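Local coordinates for protein endo-1,4-beta-xylanase (Bacteroides thetaiotaomicron VPI-5482, PDB 3KST) that probably hydrolyses glycosidic bonds in xylan-type polysaccharides, as a calcium-binding member of glycoside hydrolase family 43, at residues P23-Y28 with I265-W270; Y281-A286 with G297-P302; E48-F53 with W77-P82. All blocks are in the same frame, centred on the assembly; numbering follows the deposited sequence.

Interaction 1. Residues P23-Y28 with I265-W270; sequences PIADPY and IFHAHW
The imidazole of His267 meets the backbone of Asp26 at its edge: Asp26 N donates to His267 ND1 over 3.0 Å, almost straight at 167°. The donor lies near the ring plane and ND1 is the acceptor. Ala25 CA and Pro27 CD approach the same ring obliquely. Outside the two segments, the ring of Tyr215 packs nearly parallel to the imidazole, which is likely to limit its rotation. The first torsion of His267 (chi1 73°) sets CG between the backbone N and the carbonyl carbon, 4.0 Å from Asp26 N.

The Asp26 carboxylate runs alongside the imidazole, the two planes 61° apart, with OD1 3.3 Å from His267 CE1. Its stronger polar partner is elsewhere: OD2 is hydrogen-bonded to Thr41 OG1. Asp26, predicted to be the proton acceptor of the active site, is therefore fixed through both its main chain and its side chain, at the point where the backbone turns a corner.

Past that corner, at Pro27, the contact becomes apolar. Pro27 CG rests against the main chain at Phe266 CA, 3.5 Å away, while Pro27 CB packs on Ile265 CG1 and CD1, each at 3.7 Å. The proline ring thus spans three consecutive residues, its CD reaching the backbone N of His267 at 3.8 Å.

Family 43 enzymes are five-bladed beta-propellers, and here strand 27-32 of the first blade meets strand 262-268 of the last. Strand 250-256 flanks the contact, with His251, a calcium ligand, touching both Asp26 and His267; strand 279-287 supplies Ser280 against Pro27, and strand 80-87 brings the other protein ligand, Glu83, up to Tyr28.

Interaction 2. Residues Y281-A286 with G297-P302; sequences YIKDFA and GTVIKP
Ile282 and Ile300 face each other as an antiparallel hydrogen-bonded pair. Ile300 N gives to Ile282 O at 2.8 Å, Ile282 N returns a longer bond of 3.2 Å to Ile300 O, and the two side chains run side by side on one face of the sheet, Ile282 CG2 lying 4.1 Å from Ile300 CD1. On the other face Val299 divides its methyls: CG1 touches Tyr281 CD1 at 3.7 Å, and CG2 lies equally close to Lys283 CG. Lys301 CG comes up to the edge of the tyrosine ring.

This is the beta hairpin of strands 279-287 and 293-305, in the last blade of the family's propeller. Near the corner at Gly297 and Thr298 a side chain takes over the bonding. Lys283 folds at chi3 and chi4 (78° and 72°), which brings NZ within 2.6 Å of Gly297 O, in the carbonyl plane. Gly297 has a positive phi (91°); a CB there would press on the preceding carbonyl oxygen and run into Asp284 OD2.

Further out, a water accepts from Lys283 NZ and more weakly from Gly297 N, while Asp241 OD1 makes a salt bridge with the ammonium group. Phe266 of strand 262-268 packs against both Tyr281 and Lys283.

Interaction 3. Residues E48-F53 with W77-P82; sequences EGFACF and WGFWAP
Phe50 and Phe79 form an offset edge-to-face pair, with centroids 5.9 Å apart and planes at 75°. The edge of Phe79 is turned to the face of Phe50, Phe79 CD1 lying 4.0 Å from Phe50 CE2. Pro82 covers the opposite face of Phe50 in a CH-pi contact: Pro82 CB stands 3.7 Å from the ring centroid and only 6° off the normal. Phe50 CG stands beside its backbone N, anti to the carbonyl carbon, on the side of the 77-82 segment.

Van der Waals packing fills in around the rings. Phe50 CE1 presses on the main chain at Phe79 C, 3.4 Å away, and Trp80 N lies near the plane of the Phe50 ring at its edge. Phe79 CB sits against Phe50 CZ, while Glu48 OE1 approaches the edge of the Phe79 ring at CD2. An alanine in place of Phe50 would probably open a gap between Pro82 and Phe79, taking away the face that one covers and the other abuts, and so set the Phe79 ring freer to turn.

Polar links run through two waters. One donates to Glu48 OE1 at 2.7 Å and accepts from Phe79 N, the bend at chi2 setting CD of Glu48 back toward the 77-82 chain. The other donates to both Gly49 O and Phe79 O, the latter at 2.6 Å, so that the backbones are bridged although they do not pair directly.

Strands 49-53 and 80-82 cross at 44°, 8.5 Å apart at closest approach, joining the first propeller blade to the second. Leu95 of strand 92-99 packs on both Phe50 and Pro82, Leu68 of strand 60-69 touches Phe79, and Tyr39 of strand 35-41 lies against Pro82.

Interaction 1 is the most deeply buried of the three and lies by the predicted catalytic aspartate and the calcium ligands; interactions 2 and 3 are only partly buried. Interactions 1 and 3 bring the first blade against its two neighbours, the last blade and the second, and touch where Tyr28 CB meets Pro82 O and Asp26 CB meets Ala81 CA. Interaction 2 stays within the last blade, toward its outside, and reaches interaction 1 through adjacent strands 262-268 and 279-287. Chemistry follows place: one amide-to-imidazole bond with proline packing near the centre, direct strand pairing and a lysine within the outer hairpin, and aromatic packing with water bridges between blades.

Interaction 1. Residues P23-Y28 with I265-W270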
loop_
_atom_site.group_PDB
_atom_site.type_symbol
_atom_site.label_atom_id
_atom_site.label_comp_id
_atom_site.label_asym_id
_atom_site.label_seq_id
_atom_site.Cartn_x
_atom_site.Cartn_y
_atom_site.Cartn_z
ATOM N N PRO A 23 -11.328 8.737 4.922
ATOM C CA PRO A 23 -11.563 9.022 3.525
ATOM C C PRO A 23 -10.357 8.937 2.587
ATOM O O PRO A 23 -10.032 9.915 1.896
ATOM C CB PRO A 23 -12.167 10.427 3.594
ATOM C CG PRO A 23 -11.414 11.065 4.673
ATOM C CD PRO A 23 -11.194 10.003 5.699
ATOM N N ILE A 24 -9.734 7.767 2.530
ATOM C CA ILE A 24 -8.586 7.514 1.613
ATOM C C ILE A 24 -8.751 6.171 0.896
ATOM O O ILE A 24 -9.463 5.269 1.378
ATOM C CB ILE A 24 -7.210 7.496 2.346
ATOM C CG1 ILE A 24 -7.173 6.420 3.468
ATOM C CG2 ILE A 24 -6.891 8.882 2.939
ATOM C CD1 ILE A 24 -5.880 6.344 4.279
ATOM N N ALA A 25 -8.083 6.068 -0.255
ATOM C CA ALA A 25 -7.941 4.821 -0.999
ATOM C C ALA A 25 -6.469 4.384 -0.850
ATOM O O ALA A 25 -5.624 5.121 -0.326
ATOM C CB ALA A 25 -8.309 5.014 -2.470
ATOM N N ASP A 26 -6.188 3.178 -1.316
ATOM C CA ASP A 26 -4.835 2.596 -1.345
ATOM C C ASP A 26 -4.071 2.786 -0.018
ATOM O O ASP A 26 -2.895 3.233 -0.030
ATOM C CB ASP A 26 -4.082 3.271 -2.506
ATOM C CG ASP A 26 -4.850 3.235 -3.838
ATOM O OD1 ASP A 26 -5.568 2.230 -4.140
ATOM O OD2 ASP A 26 -4.709 4.201 -4.623
ATOM N N PRO A 27 -4.750 2.533 1.132
ATOM C CA PRO A 27 -4.162 2.840 2.419
ATOM C C PRO A 27 -2.896 2.098 2.842
ATOM O O PRO A 27 -2.650 0.941 2.452
ATOM C CB PRO A 27 -5.327 2.535 3.401
ATOM C CG PRO A 27 -5.990 1.389 2.752
ATOM C CD PRO A 27 -6.067 1.891 1.340
ATOM N N TYR A 28 -2.083 2.829 3.605
ATOM C CA TYR A 28 -0.902 2.298 4.272
ATOM C C TYR A 28 -0.823 2.842 5.703
ATOM O O TYR A 28 -0.969 4.047 5.892
ATOM C CB TYR A 28 0.379 2.715 3.527
ATOM C CG TYR A 28 1.593 2.059 4.112
ATOM C CD1 TYR A 28 2.011 0.807 3.664
ATOM C CD2 TYR A 28 2.291 2.657 5.188
ATOM C CE1 TYR A 28 3.142 0.160 4.257
ATOM C CE2 TYR A 28 3.417 2.027 5.767
ATOM C CZ TYR A 28 3.827 0.799 5.315
ATOM O OH TYR A 28 4.905 0.198 5.907
ATOM N N ILE A 265 -5.101 -3.075 6.571
ATOM C CA ILE A 265 -5.921 -1.905 6.215
ATOM C C ILE A 265 -6.190 -1.996 4.718
ATOM O O ILE A 265 -5.306 -2.401 3.962
ATOM C CB ILE A 265 -5.262 -0.555 6.637
ATOM C CG1 ILE A 265 -6.230 0.614 6.457
ATOM C CG2 ILE A 265 -3.940 -0.289 5.913
ATOM C CD1 ILE A 265 -5.663 1.920 7.065
ATOM N N PHE A 266 -7.383 -1.617 4.289
ATOM C CA PHE A 266 -7.759 -1.685 2.874
ATOM C C PHE A 266 -8.903 -0.719 2.597
ATOM O O PHE A 266 -9.551 -0.270 3.529
ATOM C CB PHE A 266 -8.195 -3.115 2.472
ATOM C CG PHE A 266 -9.400 -3.621 3.231
ATOM C CD1 PHE A 266 -9.245 -4.211 4.480
ATOM C CD2 PHE A 266 -10.690 -3.460 2.719
ATOM C CE1 PHE A 266 -10.357 -4.656 5.212
ATOM C CE2 PHE A 266 -11.830 -3.913 3.423
ATOM C CZ PHE A 266 -11.655 -4.522 4.686
ATOM N N HIS A 267 -9.112 -0.409 1.323
ATOM C CA HIS A 267 -10.226 0.432 0.904
ATOM C C HIS A 267 -11.383 -0.407 0.370
ATOM O O HIS A 267 -11.262 -1.613 0.110
ATOM C CB HIS A 267 -9.811 1.520 -0.099
ATOM C CG HIS A 267 -9.524 1.021 -1.475
ATOM N ND1 HIS A 267 -8.302 1.206 -2.083
ATOM C CD2 HIS A 267 -10.289 0.348 -2.370
ATOM C CE1 HIS A 267 -8.330 0.677 -3.293
ATOM N NE2 HIS A 267 -9.520 0.138 -3.486
ATOM N N ALA A 268 -12.507 0.261 0.176
ATOM C CA ALA A 268 -13.680 -0.329 -0.448
ATOM C C ALA A 268 -14.438 0.800 -1.142
ATOM O O ALA A 268 -14.192 1.976 -0.861
ATOM C CB ALA A 268 -14.534 -0.985 0.599
ATOM N N HIS A 269 -15.332 0.456 -2.063
ATOM C CA HIS A 269 -16.199 1.458 -2.679
ATOM C C HIS A 269 -17.031 2.186 -1.614
ATOM O O HIS A 269 -17.203 1.671 -0.480
ATOM C CB HIS A 269 -17.153 0.845 -3.712
ATOM C CG HIS A 269 -16.472 0.285 -4.917
ATOM N ND1 HIS A 269 -17.064 -0.645 -5.744
ATOM C CD2 HIS A 269 -15.228 0.495 -5.415
ATOM C CE1 HIS A 269 -16.229 -0.957 -6.720
ATOM N NE2 HIS A 269 -15.103 -0.281 -6.543
ATOM N N TRP A 270 -17.465 3.399 -1.957
ATOM C CA TRP A 270 -18.334 4.190 -1.084
ATOM C C TRP A 270 -19.554 3.374 -0.637
ATOM O O TRP A 270 -19.916 3.391 0.532
ATOM C CB TRP A 270 -18.754 5.485 -1.764
ATOM C CG TRP A 270 -19.751 6.224 -1.008
ATOM C CD1 TRP A 270 -21.064 6.326 -1.310
ATOM C CD2 TRP A 270 -19.570 6.898 0.250
ATOM N NE1 TRP A 270 -21.714 7.052 -0.358
ATOM C CE2 TRP A 270 -20.825 7.409 0.620
ATOM C CE3 TRP A 270 -18.466 7.137 1.086
ATOM C CZ2 TRP A 270 -21.024 8.139 1.800
ATOM C CZ3 TRP A 270 -18.661 7.850 2.251
ATOM C CH2 TRP A 270 -19.947 8.360 2.587
#

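Interaction 2. Residues Y281-A286 with G297-P302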
loop_
_atom_site.group_PDB
_atom_site.type_symbol
_atom_site.label_atom_id
_atom_site.label_comp_id
_atom_site.label_asym_id
_atom_site.label_seq_id
_atom_site.Cartn_x
_atom_site.Cartn_y
_atom_site.Cartn_z
ATOM N N TYR A 281 -10.830 0.711 5.731
ATOM C CA TYR A 281 -11.319 -0.213 6.775
ATOM C C TYR A 281 -10.173 -1.113 7.240
ATOM O O TYR A 281 -9.154 -1.233 6.562
ATOM C CB TYR A 281 -12.447 -1.085 6.207
ATOM C CG TYR A 281 -13.652 -0.288 5.742
ATOM C CD1 TYR A 281 -14.640 0.080 6.645
ATOM C CD2 TYR A 281 -13.781 0.139 4.409
ATOM C CE1 TYR A 281 -15.731 0.835 6.246
ATOM C CE2 TYR A 281 -14.857 0.899 3.984
ATOM C CZ TYR A 281 -15.842 1.258 4.933
ATOM O OH TYR A 281 -16.920 1.999 4.533
ATOM N N ILE A 282 -10.349 -1.755 8.391
ATOM C CA ILE A 282 -9.320 -2.634 8.980
ATOM C C ILE A 282 -9.877 -4.009 9.414
ATOM O O ILE A 282 -10.912 -4.082 10.065
ATOM C CB ILE A 282 -8.647 -1.960 10.162
ATOM C CG1 ILE A 282 -7.884 -0.687 9.737
ATOM C CG2 ILE A 282 -7.664 -2.931 10.878
ATOM C CD1 ILE A 282 -7.390 0.133 10.937
ATOM N N LYS A 283 -9.166 -5.080 9.044
ATOM C CA LYS A 283 -9.493 -6.462 9.428
ATOM C C LYS A 283 -8.260 -7.054 10.098
ATOM O O LYS A 283 -7.209 -6.407 10.155
ATOM C CB LYS A 283 -9.952 -7.264 8.197
ATOM C CG LYS A 283 -11.412 -6.990 7.807
ATOM C CD LYS A 283 -11.861 -7.714 6.503
ATOM C CE LYS A 283 -12.178 -9.189 6.684
ATOM N NZ LYS A 283 -13.453 -9.508 7.425
ATOM N N ASP A 284 -8.390 -8.266 10.631
ATOM C CA ASP A 284 -7.264 -8.963 11.214
ATOM C C ASP A 284 -6.417 -9.573 10.101
ATOM O O ASP A 284 -6.906 -9.802 8.999
ATOM C CB ASP A 284 -7.723 -10.027 12.203
ATOM C CG ASP A 284 -8.454 -9.427 13.378
ATOM O OD1 ASP A 284 -7.876 -8.529 14.027
ATOM O OD2 ASP A 284 -9.584 -9.845 13.640
ATOM N N PHE A 285 -5.142 -9.777 10.413
ATOM C CA PHE A 285 -4.156 -10.332 9.493
ATOM C C PHE A 285 -3.237 -11.297 10.215
ATOM O O PHE A 285 -2.777 -11.001 11.309
ATOM C CB PHE A 285 -3.273 -9.214 8.940
ATOM C CG PHE A 285 -2.298 -9.680 7.909
ATOM C CD1 PHE A 285 -2.732 -9.965 6.633
ATOM C CD2 PHE A 285 -0.956 -9.870 8.225
ATOM C CE1 PHE A 285 -1.828 -10.405 5.656
ATOM C CE2 PHE A 285 -0.047 -10.297 7.275
ATOM C CZ PHE A 285 -0.493 -10.594 5.983
ATOM N N ALA A 286 -2.918 -12.415 9.580
ATOM C CA ALA A 286 -1.946 -13.339 10.181
ATOM C C ALA A 286 -1.361 -14.303 9.177
ATOM O O ALA A 286 -1.965 -14.569 8.150
ATOM C CB ALA A 286 -2.555 -14.103 11.356
ATOM N N GLY A 297 -11.949 -11.484 10.388
ATOM C CA GLY A 297 -12.468 -10.747 11.525
ATOM C C GLY A 297 -13.457 -9.663 11.194
ATOM O O GLY A 297 -13.650 -9.263 10.036
ATOM N N THR A 298 -14.111 -9.189 12.250
ATOM C CA THR A 298 -15.091 -8.126 12.144
ATOM C C THR A 298 -14.357 -6.866 11.684
ATOM O O THR A 298 -13.314 -6.525 12.239
ATOM C CB THR A 298 -15.787 -7.843 13.495
ATOM O OG1 THR A 298 -16.270 -9.079 14.069
ATOM C CG2 THR A 298 -16.962 -6.852 13.321
ATOM N N VAL A 299 -14.888 -6.229 10.648
ATOM C CA VAL A 299 -14.358 -4.957 10.131
ATOM C C VAL A 299 -14.405 -3.785 11.142
ATOM O O VAL A 299 -15.459 -3.509 11.721
ATOM C CB VAL A 299 -15.138 -4.538 8.839
ATOM C CG1 VAL A 299 -14.908 -3.091 8.485
ATOM C CG2 VAL A 299 -14.781 -5.451 7.628
ATOM N N ILE A 300 -13.255 -3.135 11.376
ATOM C CA ILE A 300 -13.216 -1.869 12.137
ATOM C C ILE A 300 -13.575 -0.795 11.109
ATOM O O ILE A 300 -12.882 -0.682 10.080
ATOM C CB ILE A 300 -11.823 -1.536 12.707
ATOM C CG1 ILE A 300 -11.340 -2.606 13.697
ATOM C CG2 ILE A 300 -11.826 -0.125 13.352
ATOM C CD1 ILE A 300 -9.919 -2.371 14.211
ATOM N N LYS A 301 -14.610 -0.010 11.411
ATOM C CA LYS A 301 -15.092 1.078 10.556
ATOM C C LYS A 301 -14.512 2.338 11.157
ATOM O O LYS A 301 -15.099 2.875 12.101
ATOM C CB LYS A 301 -16.618 1.152 10.570
ATOM C CG LYS A 301 -17.302 0.022 9.838
ATOM C CD LYS A 301 -18.800 0.282 9.754
ATOM C CE LYS A 301 -19.492 -0.808 8.972
ATOM N NZ LYS A 301 -20.960 -0.663 9.082
ATOM N N PRO A 302 -13.345 2.802 10.656
ATOM C CA PRO A 302 -12.757 3.989 11.281
ATOM C C PRO A 302 -13.519 5.293 10.984
ATOM O O PRO A 302 -14.306 5.382 10.038
ATOM C CB PRO A 302 -11.339 4.008 10.689
ATOM C CG PRO A 302 -11.554 3.536 9.303
ATOM C CD PRO A 302 -12.598 2.424 9.437
HETATM O O HOH W 1 -13.558 -12.373 7.676
#

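Interaction 3. Residues E48-F53 with W77-P82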
loop_
_atom_site.group_PDB
_atom_site.type_symbol
_atom_site.label_atom_id
_atom_site.label_comp_id
_atom_site.label_asym_id
_atom_site.label_seq_id
_atom_site.Cartn_x
_atom_site.Cartn_y
_atom_site.Cartn_z
ATOM N N GLU A 48 -3.265 18.956 -4.031
ATOM C CA GLU A 48 -2.743 17.670 -4.520
ATOM C C GLU A 48 -1.613 17.188 -3.590
ATOM O O GLU A 48 -0.847 17.999 -3.032
ATOM C CB GLU A 48 -2.207 17.806 -5.969
ATOM C CG GLU A 48 -3.242 18.178 -7.056
ATOM C CD GLU A 48 -4.068 17.014 -7.594
ATOM O OE1 GLU A 48 -3.617 15.855 -7.563
ATOM O OE2 GLU A 48 -5.184 17.264 -8.107
ATOM N N GLY A 49 -1.532 15.871 -3.416
ATOM C CA GLY A 49 -0.519 15.237 -2.594
ATOM C C GLY A 49 -1.093 14.204 -1.645
ATOM O O GLY A 49 -1.922 13.404 -2.050
ATOM N N PHE A 50 -0.593 14.173 -0.407
ATOM C CA PHE A 50 -1.045 13.180 0.565
ATOM C C PHE A 50 -1.287 13.791 1.917
ATOM O O PHE A 50 -0.521 14.673 2.358
ATOM C CB PHE A 50 -0.074 11.989 0.710
ATOM C CG PHE A 50 0.284 11.351 -0.600
ATOM C CD1 PHE A 50 -0.669 10.637 -1.330
ATOM C CD2 PHE A 50 1.556 11.507 -1.139
ATOM C CE1 PHE A 50 -0.379 10.084 -2.554
ATOM C CE2 PHE A 50 1.864 10.943 -2.375
ATOM C CZ PHE A 50 0.888 10.213 -3.076
ATOM N N ALA A 51 -2.350 13.318 2.560
ATOM C CA ALA A 51 -2.639 13.670 3.944
ATOM C C ALA A 51 -1.959 12.658 4.848
ATOM O O ALA A 51 -1.501 11.598 4.405
ATOM C CB ALA A 51 -4.159 13.654 4.202
ATOM N N CYS A 52 -1.910 13.007 6.129
ATOM C CA CYS A 52 -1.452 12.139 7.213
ATOM C C CYS A 52 -2.574 12.100 8.247
ATOM O O CYS A 52 -3.072 13.140 8.622
ATOM C CB CYS A 52 -0.193 12.657 7.901
ATOM S SG CYS A 52 0.281 11.647 9.328
ATOM N N PHE A 53 -2.982 10.904 8.647
ATOM C CA PHE A 53 -3.937 10.720 9.761
ATOM C C PHE A 53 -3.219 9.944 10.851
ATOM O O PHE A 53 -2.428 9.054 10.531
ATOM C CB PHE A 53 -5.166 9.925 9.317
ATOM C CG PHE A 53 -5.923 10.557 8.195
ATOM C CD1 PHE A 53 -5.541 10.316 6.882
ATOM C CD2 PHE A 53 -7.028 11.368 8.439
ATOM C CE1 PHE A 53 -6.247 10.897 5.803
ATOM C CE2 PHE A 53 -7.746 11.954 7.396
ATOM C CZ PHE A 53 -7.353 11.718 6.051
ATOM N N TRP A 77 -0.597 15.977 -10.726
ATOM C CA TRP A 77 -1.811 15.144 -10.688
ATOM C C TRP A 77 -1.458 13.692 -10.438
ATOM O O TRP A 77 -0.287 13.295 -10.539
ATOM C CB TRP A 77 -2.594 15.281 -12.006
ATOM C CG TRP A 77 -1.854 14.803 -13.218
ATOM C CD1 TRP A 77 -1.021 15.547 -14.036
ATOM C CD2 TRP A 77 -1.840 13.469 -13.747
ATOM N NE1 TRP A 77 -0.525 14.755 -15.047
ATOM C CE2 TRP A 77 -0.995 13.478 -14.888
ATOM C CE3 TRP A 77 -2.466 12.259 -13.378
ATOM C CZ2 TRP A 77 -0.769 12.345 -15.653
ATOM C CZ3 TRP A 77 -2.242 11.120 -14.155
ATOM C CH2 TRP A 77 -1.391 11.166 -15.278
ATOM N N GLY A 78 -2.459 12.872 -10.128
ATOM C CA GLY A 78 -2.187 11.462 -9.902
ATOM C C GLY A 78 -1.316 11.098 -8.696
ATOM O O GLY A 78 -0.491 10.183 -8.787
ATOM N N PHE A 79 -1.472 11.820 -7.583
ATOM C CA PHE A 79 -0.775 11.449 -6.320
ATOM C C PHE A 79 -1.503 10.250 -5.714
ATOM O O PHE A 79 -2.573 10.405 -5.090
ATOM C CB PHE A 79 -0.679 12.620 -5.371
ATOM C CG PHE A 79 0.290 13.646 -5.842
ATOM C CD1 PHE A 79 1.609 13.571 -5.431
ATOM C CD2 PHE A 79 -0.075 14.575 -6.825
ATOM C CE1 PHE A 79 2.541 14.519 -5.889
ATOM C CE2 PHE A 79 0.835 15.522 -7.292
ATOM C CZ PHE A 79 2.145 15.492 -6.836
ATOM N N TRP A 80 -0.956 9.051 -5.956
ATOM C CA TRP A 80 -1.549 7.774 -5.526
ATOM C C TRP A 80 -0.636 6.863 -4.691
ATOM O O TRP A 80 0.599 6.877 -4.816
ATOM C CB TRP A 80 -1.945 6.907 -6.736
ATOM C CG TRP A 80 -2.740 7.569 -7.806
ATOM C CD1 TRP A 80 -3.645 8.579 -7.672
ATOM C CD2 TRP A 80 -2.721 7.227 -9.187
ATOM N NE1 TRP A 80 -4.182 8.902 -8.891
ATOM C CE2 TRP A 80 -3.636 8.088 -9.844
ATOM C CE3 TRP A 80 -2.020 6.281 -9.944
ATOM C CZ2 TRP A 80 -3.855 8.034 -11.240
ATOM C CZ3 TRP A 80 -2.231 6.235 -11.337
ATOM C CH2 TRP A 80 -3.158 7.100 -11.958
ATOM N N ALA A 81 -1.280 6.023 -3.885
ATOM C CA ALA A 81 -0.638 4.866 -3.244
ATOM C C ALA A 81 0.658 5.150 -2.463
ATOM O O ALA A 81 1.692 4.503 -2.689
ATOM C CB ALA A 81 -0.429 3.762 -4.329
ATOM N N PRO A 82 0.592 6.082 -1.492
ATOM C CA PRO A 82 1.756 6.377 -0.676
ATOM C C PRO A 82 2.052 5.277 0.356
ATOM O O PRO A 82 1.133 4.579 0.780
ATOM C CB PRO A 82 1.337 7.661 0.035
ATOM C CG PRO A 82 -0.141 7.481 0.244
ATOM C CD PRO A 82 -0.614 6.781 -0.984
HETATM O O HOH W 2 -3.964 13.243 -6.915
HETATM O O HOH W 3 -3.779 11.709 -3.202
#